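Local coordinates for hypothetical protein TT1465 (Thermus thermophilus, PDB 1WEK), which is of unknown function but belongs to the SLOG superfamily, with a Rossmann-like alpha/beta fold built around a parallel sheet, at residues 44-49 / 76-81; 71-76 / 94-99; 80-85 / 109-114; 100-105 / 119-124; 123-128 / 145-150. All coordinates share one frame; numbering follows the deposited sequence.

Interaction 1: 44-49 / 76-81. With PO4 (phosphate ion), chain G.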
# COMPACT_ATOMS: atom_id res chain seq x y z
N GLY A 44 -11.23 28.13 18.26
CA GLY A 44 -11.68 29.51 18.39
C GLY A 44 -11.49 30.25 17.09
O GLY A 44 -10.80 29.78 16.19
N SER A 45 -12.12 31.43 17.00
CA SER A 45 -12.05 32.29 15.83
C SER A 45 -10.66 32.63 15.32
O SER A 45 -9.78 33.04 16.08
CB SER A 45 -12.77 33.60 16.13
OG SER A 45 -12.50 34.59 15.14
N ALA A 46 -10.49 32.49 14.01
CA ALA A 46 -9.23 32.84 13.36
C ALA A 46 -9.17 34.35 13.11
O ALA A 46 -8.15 34.86 12.64
CB ALA A 46 -9.12 32.11 12.04
N ARG A 47 -10.26 35.06 13.43
CA ARG A 47 -10.35 36.50 13.18
C ARG A 47 -10.30 37.43 14.39
O ARG A 47 -10.07 38.63 14.23
CB ARG A 47 -11.62 36.79 12.37
CG ARG A 47 -11.76 35.88 11.17
CD ARG A 47 -12.98 36.18 10.30
NE ARG A 47 -13.15 35.11 9.32
CZ ARG A 47 -13.84 35.21 8.19
NH1 ARG A 47 -14.44 36.35 7.87
NH2 ARG A 47 -13.91 34.18 7.37
N PHE A 48 -10.52 36.91 15.59
CA PHE A 48 -10.49 37.73 16.79
C PHE A 48 -9.04 37.81 17.29
O PHE A 48 -8.53 36.87 17.90
CB PHE A 48 -11.39 37.11 17.88
CG PHE A 48 -12.84 37.01 17.48
CD1 PHE A 48 -13.71 36.16 18.18
CD2 PHE A 48 -13.35 37.76 16.42
CE1 PHE A 48 -15.05 36.07 17.83
CE2 PHE A 48 -14.70 37.67 16.06
CZ PHE A 48 -15.55 36.82 16.76
N GLY A 49 -8.37 38.93 17.02
CA GLY A 49 -6.98 39.08 17.42
C GLY A 49 -6.69 39.64 18.81
O GLY A 49 -7.58 39.78 19.65
N GLY A 76 -3.40 25.68 14.48
CA GLY A 76 -2.20 26.44 14.14
C GLY A 76 -2.40 27.79 13.48
O GLY A 76 -1.42 28.44 13.12
N GLY A 77 -3.65 28.22 13.31
CA GLY A 77 -3.92 29.49 12.67
C GLY A 77 -3.83 30.73 13.54
O GLY A 77 -3.25 30.67 14.63
N PRO A 78 -4.39 31.88 13.08
CA PRO A 78 -4.42 33.19 13.75
C PRO A 78 -5.53 33.23 14.81
O PRO A 78 -6.11 32.21 15.14
CB PRO A 78 -4.73 34.17 12.61
CG PRO A 78 -4.42 33.41 11.37
CD PRO A 78 -4.83 32.01 11.68
N GLY A 79 -5.80 34.44 15.31
CA GLY A 79 -6.85 34.66 16.30
C GLY A 79 -6.74 33.87 17.58
O GLY A 79 -5.68 33.79 18.20
N VAL A 80 -7.87 33.29 17.99
CA VAL A 80 -7.92 32.53 19.22
C VAL A 80 -7.00 31.32 19.22
O VAL A 80 -6.52 30.90 20.28
CB VAL A 80 -9.36 32.06 19.52
CG1 VAL A 80 -9.38 31.33 20.87
CG2 VAL A 80 -10.29 33.25 19.57
N MSE A 81 -6.76 30.74 18.05
CA MSE A 81 -5.89 29.59 18.01
C MSE A 81 -4.50 30.07 18.40
O MSE A 81 -3.85 29.49 19.26
CB MSE A 81 -5.90 28.94 16.62
CG MSE A 81 -7.26 28.35 16.23
SE MSE A 81 -7.35 27.80 14.36
CE MSE A 81 -7.78 29.53 13.60
P PO4 G . -13.22 29.96 12.22
O1 PO4 G . -14.08 29.64 13.40
O2 PO4 G . -12.57 31.29 12.42
O3 PO4 G . -14.06 30.00 11.00
O4 PO4 G . -12.18 28.92 12.08
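The glycine-rich turn leading into helix 79-90 packs against the loop after strand 39-43, a corner of this Rossmann-like fold where a phosphate ion, probably from the crystallisation liquor, is bound in the crystal, with V80 and S45 joined directly. V80 N donates to S45 O over 2.7 Å, nearly along the C=O axis, at an N-H...O angle of 156°. The same oxygen receives a CA-H...O contact from G79, whose CA also lies 3.2 Å from F48 O. G79 and G44, both glycine, lie where the two backbones come close. G44 CA sits 3.6 Å from V80 CB. P78 CB rests 3.5 Å from A46 O, while the bent chain of selenomethionine M81 brings CE to 3.3 Å from A46 CB, shorter than usual for two carbons, so the exact distance is doubtful. S45 OG turns inward to its own loop, taking R47 N at 2.9 Å in an ST turn and sitting above the F48 ring toward its rim. A46 N faces the phosphate ion, whose O2 it meets at 2.9 Å in a nearly straight bond of 173°. G141 N, G143 N and T144 OG1 are also hydrogen-bonded to that ion. V80 continues the packing onto A54 of helix 53-68 and L138 of the loop after strand 132-137, and F48 reaches A188 of a second subunit.

Interaction 2: 71-76 / 94-99; sequences GVVTGG and VSVGLN
V72, T74, V96 and L98 carry the parallel pairing of strands 71-74 and 95-100, the two strands of a beta-alpha-beta unit, with segment axes 14° apart. V72 gives its N-H to V94 O at 3.0 Å, and its own carbonyl accepts from V96 N at 2.7 Å. T74 repeats the pattern: T74 N donates to V96 O at 2.8 Å, tilted from that carbonyl plane, and T74 O takes L98 N at 2.7 Å. V96 O is shared, since N85 ND2 of the connecting helix also donates to it. At the strand end T74 OG1 lies between the backbone N and the carbonyl carbon (chi1 74°), which lets it accept G76 N at 3.0 Å in an ST turn; its strongest polar partner is N85 OD1, of the connecting helix. S95 OG pairs with N85 ND2 and Y111 O, N99 OD1 with Q112 NE2, and L98 O with R124 NH1. G76 has positive phi and packs close to the N99 side chain. On the apolar face V73 and V96 lie side by side, V73 CG2 being 3.9 Å from V96 CB, and V73 CG1 meets L98 CD1 at 3.8 Å. V73 and L98 are covered by F128 of helix 121-130, V72 and T74 by helix 79-90, while strands 39-43 and 114-118 flank the pair.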
# COMPACT_ATOMS: atom_id res chain seq x y z
N GLY A 71 -1.17 19.39 27.05
CA GLY A 71 -0.59 19.94 25.85
C GLY A 71 -1.82 20.43 25.07
O GLY A 71 -2.89 19.83 25.17
N VAL A 72 -1.70 21.53 24.34
CA VAL A 72 -2.84 22.01 23.58
C VAL A 72 -2.62 21.72 22.10
O VAL A 72 -1.48 21.78 21.60
CB VAL A 72 -3.09 23.53 23.76
CG1 VAL A 72 -3.39 23.82 25.21
CG2 VAL A 72 -1.89 24.33 23.29
N VAL A 73 -3.70 21.37 21.42
CA VAL A 73 -3.69 21.09 20.00
C VAL A 73 -4.71 22.02 19.35
O VAL A 73 -5.89 22.01 19.73
CB VAL A 73 -4.08 19.63 19.71
CG1 VAL A 73 -3.99 19.35 18.23
CG2 VAL A 73 -3.18 18.69 20.48
N THR A 74 -4.25 22.86 18.42
CA THR A 74 -5.12 23.80 17.73
C THR A 74 -4.88 23.65 16.22
O THR A 74 -4.05 22.85 15.80
CB THR A 74 -4.80 25.26 18.08
OG1 THR A 74 -3.58 25.65 17.44
CG2 THR A 74 -4.68 25.45 19.56
N GLY A 75 -5.60 24.45 15.43
CA GLY A 75 -5.41 24.39 13.99
C GLY A 75 -4.19 25.19 13.53
O GLY A 75 -3.98 25.38 12.32
N GLY A 76 -3.40 25.68 14.48
CA GLY A 76 -2.20 26.44 14.14
C GLY A 76 -2.40 27.79 13.48
O GLY A 76 -1.42 28.44 13.12
N VAL A 94 3.53 21.84 25.87
CA VAL A 94 3.49 21.32 24.51
C VAL A 94 2.38 22.06 23.74
O VAL A 94 1.22 22.07 24.16
CB VAL A 94 3.14 19.82 24.52
CG1 VAL A 94 2.83 19.35 23.09
CG2 VAL A 94 4.29 19.02 25.13
N SER A 95 2.74 22.69 22.62
CA SER A 95 1.75 23.39 21.81
C SER A 95 1.75 22.82 20.40
O SER A 95 2.73 22.95 19.68
CB SER A 95 2.07 24.89 21.76
OG SER A 95 1.05 25.59 21.07
N VAL A 96 0.63 22.20 20.01
CA VAL A 96 0.52 21.60 18.68
C VAL A 96 -0.42 22.35 17.73
O VAL A 96 -1.48 22.86 18.11
CB VAL A 96 0.04 20.12 18.77
CG1 VAL A 96 -0.04 19.51 17.37
CG2 VAL A 96 1.00 19.31 19.65
N GLY A 97 -0.00 22.43 16.47
CA GLY A 97 -0.81 23.09 15.47
C GLY A 97 -1.06 22.13 14.33
O GLY A 97 -0.11 21.52 13.82
N LEU A 98 -2.32 21.97 13.95
CA LEU A 98 -2.67 21.09 12.84
C LEU A 98 -3.06 22.05 11.72
O LEU A 98 -4.23 22.20 11.38
CB LEU A 98 -3.85 20.19 13.23
CG LEU A 98 -3.70 19.28 14.46
CD1 LEU A 98 -5.01 18.53 14.71
CD2 LEU A 98 -2.57 18.30 14.25
N ASN A 99 -2.04 22.70 11.15
CA ASN A 99 -2.22 23.70 10.11
C ASN A 99 -2.86 23.17 8.84
O ASN A 99 -2.48 22.12 8.32
CB ASN A 99 -0.87 24.36 9.81
CG ASN A 99 -0.14 24.77 11.08
OD1 ASN A 99 0.58 23.97 11.67
ND2 ASN A 99 -0.36 26.01 11.52

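Interaction 3: 80-85 / 109-114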
# COMPACT_ATOMS: atom_id res chain seq x y z
N VAL A 80 -7.87 33.29 17.99
CA VAL A 80 -7.92 32.53 19.22
C VAL A 80 -7.00 31.32 19.22
O VAL A 80 -6.52 30.90 20.28
CB VAL A 80 -9.36 32.06 19.52
CG1 VAL A 80 -9.38 31.33 20.87
CG2 VAL A 80 -10.29 33.25 19.57
N MSE A 81 -6.76 30.74 18.05
CA MSE A 81 -5.89 29.59 18.01
C MSE A 81 -4.50 30.07 18.40
O MSE A 81 -3.85 29.49 19.26
CB MSE A 81 -5.90 28.94 16.62
CG MSE A 81 -7.26 28.35 16.23
SE MSE A 81 -7.35 27.80 14.36
CE MSE A 81 -7.78 29.53 13.60
N GLU A 82 -4.07 31.17 17.79
CA GLU A 82 -2.77 31.73 18.11
C GLU A 82 -2.66 31.99 19.61
O GLU A 82 -1.73 31.52 20.26
CB GLU A 82 -2.55 33.02 17.32
CG GLU A 82 -1.24 33.72 17.65
CD GLU A 82 -0.79 34.64 16.54
OE1 GLU A 82 0.37 35.10 16.58
OE2 GLU A 82 -1.59 34.92 15.61
N ALA A 83 -3.63 32.72 20.17
CA ALA A 83 -3.61 33.02 21.59
C ALA A 83 -3.51 31.74 22.42
O ALA A 83 -2.75 31.69 23.39
CB ALA A 83 -4.86 33.80 21.99
N VAL A 84 -4.27 30.71 22.05
CA VAL A 84 -4.23 29.46 22.80
C VAL A 84 -2.86 28.79 22.71
O VAL A 84 -2.36 28.28 23.71
CB VAL A 84 -5.28 28.45 22.31
CG1 VAL A 84 -5.09 27.11 23.05
CG2 VAL A 84 -6.69 29.00 22.54
N ASN A 85 -2.26 28.76 21.52
CA ASN A 85 -0.92 28.17 21.34
C ASN A 85 0.11 29.00 22.11
O ASN A 85 1.04 28.46 22.72
CB ASN A 85 -0.51 28.15 19.87
CG ASN A 85 -1.21 27.08 19.06
OD1 ASN A 85 -1.89 27.38 18.09
ND2 ASN A 85 -1.03 25.83 19.45
N ASN A 109 0.86 30.32 13.13
CA ASN A 109 1.36 31.16 14.20
C ASN A 109 2.75 30.66 14.63
O ASN A 109 3.17 29.57 14.24
CB ASN A 109 0.35 31.24 15.37
CG ASN A 109 0.24 29.95 16.18
OD1 ASN A 109 1.20 29.50 16.80
ND2 ASN A 109 -0.97 29.38 16.21
N PRO A 110 3.50 31.47 15.38
CA PRO A 110 4.83 31.00 15.77
C PRO A 110 4.91 30.35 17.14
O PRO A 110 6.00 30.23 17.71
CB PRO A 110 5.68 32.27 15.73
CG PRO A 110 4.74 33.38 15.22
CD PRO A 110 3.37 32.92 15.59
N TYR A 111 3.77 29.91 17.67
CA TYR A 111 3.78 29.32 19.00
C TYR A 111 3.47 27.84 19.03
O TYR A 111 2.74 27.36 19.89
CB TYR A 111 2.79 30.07 19.89
CG TYR A 111 3.00 31.56 19.85
CD1 TYR A 111 2.05 32.40 19.27
CD2 TYR A 111 4.16 32.13 20.36
CE1 TYR A 111 2.24 33.76 19.20
CE2 TYR A 111 4.37 33.52 20.29
CZ TYR A 111 3.42 34.32 19.71
OH TYR A 111 3.62 35.69 19.66
N GLN A 112 4.05 27.10 18.10
CA GLN A 112 3.80 25.67 18.05
C GLN A 112 5.04 24.84 18.38
O GLN A 112 6.07 24.97 17.72
CB GLN A 112 3.28 25.30 16.66
CG GLN A 112 2.03 26.10 16.23
CD GLN A 112 1.64 25.85 14.78
OE1 GLN A 112 1.17 26.76 14.08
NE2 GLN A 112 1.83 24.62 14.32
N THR A 113 4.94 24.00 19.40
CA THR A 113 6.04 23.12 19.78
C THR A 113 6.13 21.98 18.76
O THR A 113 7.18 21.34 18.61
CB THR A 113 5.81 22.53 21.19
OG1 THR A 113 6.15 23.52 22.17
CG2 THR A 113 6.65 21.30 21.42
N HIS A 114 5.03 21.73 18.07
CA HIS A 114 4.94 20.69 17.05
C HIS A 114 3.96 21.18 15.99
O HIS A 114 2.79 21.39 16.29
CB HIS A 114 4.41 19.39 17.66
CG HIS A 114 5.33 18.76 18.66
ND1 HIS A 114 6.44 18.03 18.30
CD2 HIS A 114 5.30 18.77 20.01
CE1 HIS A 114 7.05 17.60 19.39
NE2 HIS A 114 6.38 18.03 20.44
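N85 of helix 79-90 and N109 join amide to amide, the latter from an Asx turn in the loop that leads from strand 95-100 to strand 114-118 of the Rossmann-like sheet. N109 ND2 donates to N85 OD1 at 2.9 Å with an N-H...O angle of 159°. The donor reaches the oxygen from above the N85 amide plane, 36° out of it, whereas the oxygen lies close to the plane of the N109 amide. Beside this bond the extended chain of E82 slides past N109 in the opposite direction, E82 CG meeting N109 CB at 3.7 Å. E82 OE1 then comes to the edge of the Y111 ring, 3.5 Å from CE1. One turn further along the helix, N85 CB touches Y111 O at 3.3 Å, and Y111 CB packs on N85 C.

A second shell fixes these groups. N109 CG lies between its backbone N and carbonyl carbon (chi1 71°), which directs OD1 back over the loop to accept Y111 N at 2.7 Å, in the carbonyl plane, and so closes the Asx turn. N109 ND2 has another acceptor in G77 O, and the N109 backbone bonds to G76. The N85 amide is gripped by the sheet: T74 OG1 is the strongest partner, of OD1, and ND2 bonds to S95 OG and V96 O. Y111 is further held by R86 and Y89 of the same helix. Over one face of the Y111 ring stands P110 CD, 3.8 Å above the plane and displaced toward the rim.

Interaction 4: 100-105 / 119-124; sequences IELPHE and RYFFVR
E101 and R119 bring their backbones within 4.9 Å, CA to CA, just beyond the C-terminal ends of strands 95-100 and 114-118, where E101 is also backbone-bonded to L118. Their side chains form a salt bridge, E101 OE1 to R119 NH1 at 2.6 Å. Because the carboxylate and guanidinium planes stand 88° apart, this is a perpendicular meeting and no flat two-pronged pair; bends at chi2 and chi3 fold R119 back over the glutamate. I100 covers the start of helix 121-130. Its CG1 sits 4.0 Å from the F121 ring centroid, 13° off the normal, a CH-pi contact, and CD1 lies 3.7 Å from F121 N. L102 CD2 adds an apolar contact to F121 CZ at 3.8 Å. The loop thus packs on the first turn of the helix that follows strand 114-118 in the Rossmann-like fold, with Y120 at the N-cap position. On the other branch of I100, CG2 lies over a face of the R124 guanidinium, 3.4 Å from NH1, whose hydrogen-bond partner is L98 O. K159 NZ of a second subunit donates to both E101 O and R119 O. Within the loop, L102 N donates to E105 OE1 at 2.6 Å, from above the carboxylate plane.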
# COMPACT_ATOMS: atom_id res chain seq x y z
N ILE A 100 -3.84 23.91 8.34
CA ILE A 100 -4.54 23.51 7.14
C ILE A 100 -4.10 24.37 5.96
O ILE A 100 -4.02 25.58 6.07
CB ILE A 100 -6.06 23.65 7.34
CG1 ILE A 100 -6.79 23.19 6.08
CG2 ILE A 100 -6.39 25.08 7.69
CD1 ILE A 100 -6.68 21.70 5.82
N GLU A 101 -3.79 23.73 4.83
CA GLU A 101 -3.36 24.46 3.65
C GLU A 101 -4.58 24.97 2.88
O GLU A 101 -5.38 24.18 2.38
CB GLU A 101 -2.51 23.56 2.77
CG GLU A 101 -1.50 22.76 3.60
CD GLU A 101 -0.44 22.06 2.76
OE1 GLU A 101 0.31 22.77 2.05
OE2 GLU A 101 -0.37 20.82 2.80
N LEU A 102 -4.71 26.30 2.79
CA LEU A 102 -5.84 26.92 2.10
C LEU A 102 -5.45 27.80 0.92
O LEU A 102 -4.34 28.34 0.86
CB LEU A 102 -6.65 27.78 3.08
CG LEU A 102 -7.31 27.13 4.31
CD1 LEU A 102 -8.15 28.17 5.06
CD2 LEU A 102 -8.16 25.96 3.87
N PRO A 103 -6.38 27.95 -0.04
CA PRO A 103 -6.24 28.75 -1.27
C PRO A 103 -5.74 30.15 -0.94
O PRO A 103 -4.91 30.71 -1.65
CB PRO A 103 -7.66 28.77 -1.82
CG PRO A 103 -8.16 27.41 -1.46
CD PRO A 103 -7.67 27.24 -0.03
N HIS A 104 -6.28 30.71 0.14
CA HIS A 104 -5.89 32.03 0.61
C HIS A 104 -5.26 31.77 1.96
O HIS A 104 -5.87 31.99 3.01
CB HIS A 104 -7.12 32.91 0.76
CG HIS A 104 -7.94 33.01 -0.49
ND1 HIS A 104 -7.48 33.65 -1.62
CD2 HIS A 104 -9.17 32.53 -0.79
CE1 HIS A 104 -8.40 33.55 -2.57
NE2 HIS A 104 -9.43 32.88 -2.09
N GLU A 105 -4.03 31.26 1.91
CA GLU A 105 -3.27 30.91 3.10
C GLU A 105 -3.15 31.93 4.22
O GLU A 105 -2.82 33.10 4.01
CB GLU A 105 -1.86 30.46 2.70
CG GLU A 105 -1.71 28.96 2.49
CD GLU A 105 -2.17 28.18 3.71
OE1 GLU A 105 -3.39 28.17 3.99
OE2 GLU A 105 -1.31 27.58 4.39
N ARG A 119 -3.20 19.07 3.93
CA ARG A 119 -3.95 19.62 2.81
C ARG A 119 -5.45 19.36 3.00
O ARG A 119 -6.29 20.09 2.48
CB ARG A 119 -3.50 18.98 1.50
CG ARG A 119 -2.21 19.53 0.88
CD ARG A 119 -2.43 20.93 0.25
NE ARG A 119 -1.71 21.12 -1.02
CZ ARG A 119 -0.40 21.32 -1.14
NH1 ARG A 119 0.38 21.35 -0.07
NH2 ARG A 119 0.14 21.48 -2.34
N TYR A 120 -5.77 18.34 3.79
CA TYR A 120 -7.16 17.93 3.99
C TYR A 120 -7.83 18.14 5.33
O TYR A 120 -7.33 17.69 6.37
CB TYR A 120 -7.27 16.46 3.62
CG TYR A 120 -6.89 16.21 2.19
CD1 TYR A 120 -5.65 15.64 1.85
CD2 TYR A 120 -7.76 16.56 1.16
CE1 TYR A 120 -5.31 15.41 0.52
CE2 TYR A 120 -7.42 16.35 -0.18
CZ TYR A 120 -6.20 15.76 -0.49
OH TYR A 120 -5.93 15.48 -1.81
N PHE A 121 -8.97 18.82 5.31
CA PHE A 121 -9.72 19.07 6.54
C PHE A 121 -10.03 17.76 7.27
O PHE A 121 -9.85 17.67 8.48
CB PHE A 121 -11.04 19.80 6.24
CG PHE A 121 -10.91 21.31 6.19
CD1 PHE A 121 -10.97 21.99 4.98
CD2 PHE A 121 -10.72 22.04 7.35
CE1 PHE A 121 -10.84 23.37 4.93
CE2 PHE A 121 -10.59 23.43 7.31
CZ PHE A 121 -10.65 24.09 6.09
N PHE A 122 -10.50 16.74 6.54
CA PHE A 122 -10.83 15.48 7.19
C PHE A 122 -9.65 14.84 7.95
O PHE A 122 -9.83 14.36 9.06
CB PHE A 122 -11.50 14.49 6.21
CG PHE A 122 -10.60 13.96 5.13
CD1 PHE A 122 -9.76 12.88 5.37
CD2 PHE A 122 -10.65 14.49 3.84
CE1 PHE A 122 -8.99 12.32 4.34
CE2 PHE A 122 -9.88 13.95 2.81
CZ PHE A 122 -9.05 12.86 3.06
N VAL A 123 -8.45 14.85 7.37
CA VAL A 123 -7.31 14.28 8.10
C VAL A 123 -7.10 15.07 9.40
O VAL A 123 -6.96 14.50 10.47
CB VAL A 123 -6.01 14.35 7.28
CG1 VAL A 123 -4.84 13.84 8.13
CG2 VAL A 123 -6.14 13.51 6.00
N ARG A 124 -7.12 16.39 9.28
CA ARG A 124 -6.94 17.26 10.43
C ARG A 124 -8.00 17.01 11.52
O ARG A 124 -7.67 16.97 12.71
CB ARG A 124 -6.99 18.71 9.95
CG ARG A 124 -7.14 19.73 11.02
CD ARG A 124 -6.78 21.09 10.49
NE ARG A 124 -7.86 22.05 10.67
CZ ARG A 124 -7.67 23.36 10.81
NH1 ARG A 124 -6.44 23.85 10.81
NH2 ARG A 124 -8.70 24.17 10.93

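Interaction 5: 123-128 / 145-150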
# COMPACT_ATOMS: atom_id res chain seq x y z
N VAL A 123 -8.45 14.85 7.37
CA VAL A 123 -7.31 14.28 8.10
C VAL A 123 -7.10 15.07 9.40
O VAL A 123 -6.96 14.50 10.47
CB VAL A 123 -6.01 14.35 7.28
CG1 VAL A 123 -4.84 13.84 8.13
CG2 VAL A 123 -6.14 13.51 6.00
N ARG A 124 -7.12 16.39 9.28
CA ARG A 124 -6.94 17.26 10.43
C ARG A 124 -8.00 17.01 11.52
O ARG A 124 -7.67 16.97 12.71
CB ARG A 124 -6.99 18.71 9.95
CG ARG A 124 -7.14 19.73 11.02
CD ARG A 124 -6.78 21.09 10.49
NE ARG A 124 -7.86 22.05 10.67
CZ ARG A 124 -7.67 23.36 10.81
NH1 ARG A 124 -6.44 23.85 10.81
NH2 ARG A 124 -8.70 24.17 10.93
N LYS A 125 -9.25 16.81 11.11
CA LYS A 125 -10.35 16.54 12.04
C LYS A 125 -10.14 15.23 12.79
O LYS A 125 -10.54 15.11 13.94
CB LYS A 125 -11.70 16.45 11.31
CG LYS A 125 -12.14 17.68 10.54
CD LYS A 125 -13.10 18.53 11.35
CE LYS A 125 -14.01 19.33 10.44
NZ LYS A 125 -14.76 18.43 9.52
N VAL A 126 -9.55 14.24 12.11
CA VAL A 126 -9.30 12.95 12.72
C VAL A 126 -8.22 13.11 13.79
O VAL A 126 -8.36 12.59 14.90
CB VAL A 126 -8.83 11.90 11.67
CG1 VAL A 126 -8.21 10.69 12.37
CG2 VAL A 126 -10.02 11.43 10.81
N LEU A 127 -7.15 13.83 13.46
CA LEU A 127 -6.07 14.03 14.41
C LEU A 127 -6.53 14.83 15.62
O LEU A 127 -5.96 14.72 16.69
CB LEU A 127 -4.89 14.74 13.73
CG LEU A 127 -4.29 13.91 12.60
CD1 LEU A 127 -3.21 14.71 11.87
CD2 LEU A 127 -3.72 12.61 13.18
N PHE A 128 -7.57 15.64 15.44
CA PHE A 128 -8.11 16.44 16.52
C PHE A 128 -8.81 15.61 17.60
O PHE A 128 -8.88 16.01 18.76
CB PHE A 128 -9.08 17.48 15.96
CG PHE A 128 -8.50 18.86 15.85
CD1 PHE A 128 -8.59 19.58 14.66
CD2 PHE A 128 -7.88 19.46 16.95
CE1 PHE A 128 -8.08 20.88 14.56
CE2 PHE A 128 -7.36 20.76 16.86
CZ PHE A 128 -7.47 21.47 15.66
N LEU A 145 -17.70 25.97 14.37
CA LEU A 145 -19.00 25.31 14.38
C LEU A 145 -18.86 23.91 13.80
O LEU A 145 -19.39 22.94 14.34
CB LEU A 145 -19.99 26.14 13.59
CG LEU A 145 -21.48 25.75 13.51
CD1 LEU A 145 -21.61 24.70 12.49
CD2 LEU A 145 -22.05 25.26 14.83
N ASP A 146 -18.13 23.82 12.70
CA ASP A 146 -17.86 22.55 12.02
C ASP A 146 -17.18 21.54 12.96
O ASP A 146 -17.53 20.36 12.98
CB ASP A 146 -17.01 22.84 10.77
CG ASP A 146 -16.47 21.58 10.11
OD1 ASP A 146 -17.07 20.49 10.20
OD2 ASP A 146 -15.42 21.70 9.45
N GLU A 147 -16.20 21.99 13.74
CA GLU A 147 -15.54 21.07 14.68
C GLU A 147 -16.50 20.67 15.79
O GLU A 147 -16.53 19.51 16.21
CB GLU A 147 -14.30 21.73 15.30
CG GLU A 147 -13.07 21.74 14.41
CD GLU A 147 -12.48 20.35 14.18
OE1 GLU A 147 -11.59 20.24 13.29
OE2 GLU A 147 -12.88 19.37 14.86
N LEU A 148 -17.29 21.62 16.27
CA LEU A 148 -18.24 21.36 17.35
C LEU A 148 -19.30 20.35 16.95
O LEU A 148 -19.54 19.35 17.66
CB LEU A 148 -18.93 22.65 17.78
CG LEU A 148 -19.54 22.73 19.19
CD1 LEU A 148 -20.66 23.74 19.18
CD2 LEU A 148 -20.06 21.39 19.65
N SER A 149 -19.95 20.60 15.81
CA SER A 149 -21.00 19.71 15.36
C SER A 149 -20.45 18.32 15.07
O SER A 149 -21.13 17.33 15.33
CB SER A 149 -21.76 20.29 14.13
OG SER A 149 -20.96 20.37 12.96
N GLU A 150 -19.22 18.23 14.59
CA GLU A 150 -18.66 16.91 14.33
C GLU A 150 -18.48 16.09 15.60
O GLU A 150 -18.90 14.92 15.66
CB GLU A 150 -17.31 16.96 13.61
CG GLU A 150 -16.76 15.55 13.41
CD GLU A 150 -15.48 15.46 12.60
OE1 GLU A 150 -14.41 15.87 13.10
OE2 GLU A 150 -15.54 14.95 11.45
O HOH W 1 -11.03 21.96 11.52
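K125 of helix 121-130 reaches into an acidic patch formed by D146, E147 and E150 on helix 142-156, the helix that carries the end of the family's PGGxGTxxE motif, E147 being its glutamate. The segment axes cross at -56° and come no closer than 11.5 Å, a gap spanned by long side chains. K125 CB begins 3.3 Å from E150 OE1. At CG the chain turns, with chi2 at an unusual -97°, and CD passes E147 OE1 at 3.0 Å. CE then lies 2.9 Å from D146 OD2; both approaches are short for carbon and oxygen, so the exact pose of the chain there is doubtful. The tip, NZ, forms a salt bridge with D146 OD1 at 3.2 Å, its hydrogen bond being weak. Its stronger partner is E150 OE2 of a second subunit, and the exchange is reciprocal, since E150 of this chain takes K125 of that subunit. The lysine therefore belongs as much to the contact with the second subunit as to the packing of its own two helices. F128 borders the patch on the sheet side: its CD1 is 3.4 Å from E147 OE1, the ring and carboxylate planes 69° apart. That same carboxylate oxygen also meets a water, which accepts from R124 NH2 at 3.3 Å and donates to E147 OE1 at 2.5 Å, a short distance that makes the detail doubtful.

In the fold
Interactions 2 and 3, centres only 6 Å apart, are stitched together by N85, whose OD1 lies 2.5 Å from T74 OG1, so the loop, helix 79-90 and the sheet share one polar network. Interaction 1 joins it through G76 O, 3.0 Å from N109 N. R124, common to interactions 4 and 5, reaches interaction 2 with NH1, 2.8 Å from L98 O. The phosphate ion, bound in interaction 1 and about 5 Å from the M81 side chain, probably comes from the crystallisation liquor but may mark a pocket. Interactions 3 and 5, about 18 Å apart between centres, do not touch. Interactions 1, 4 and 5 all border the second subunit.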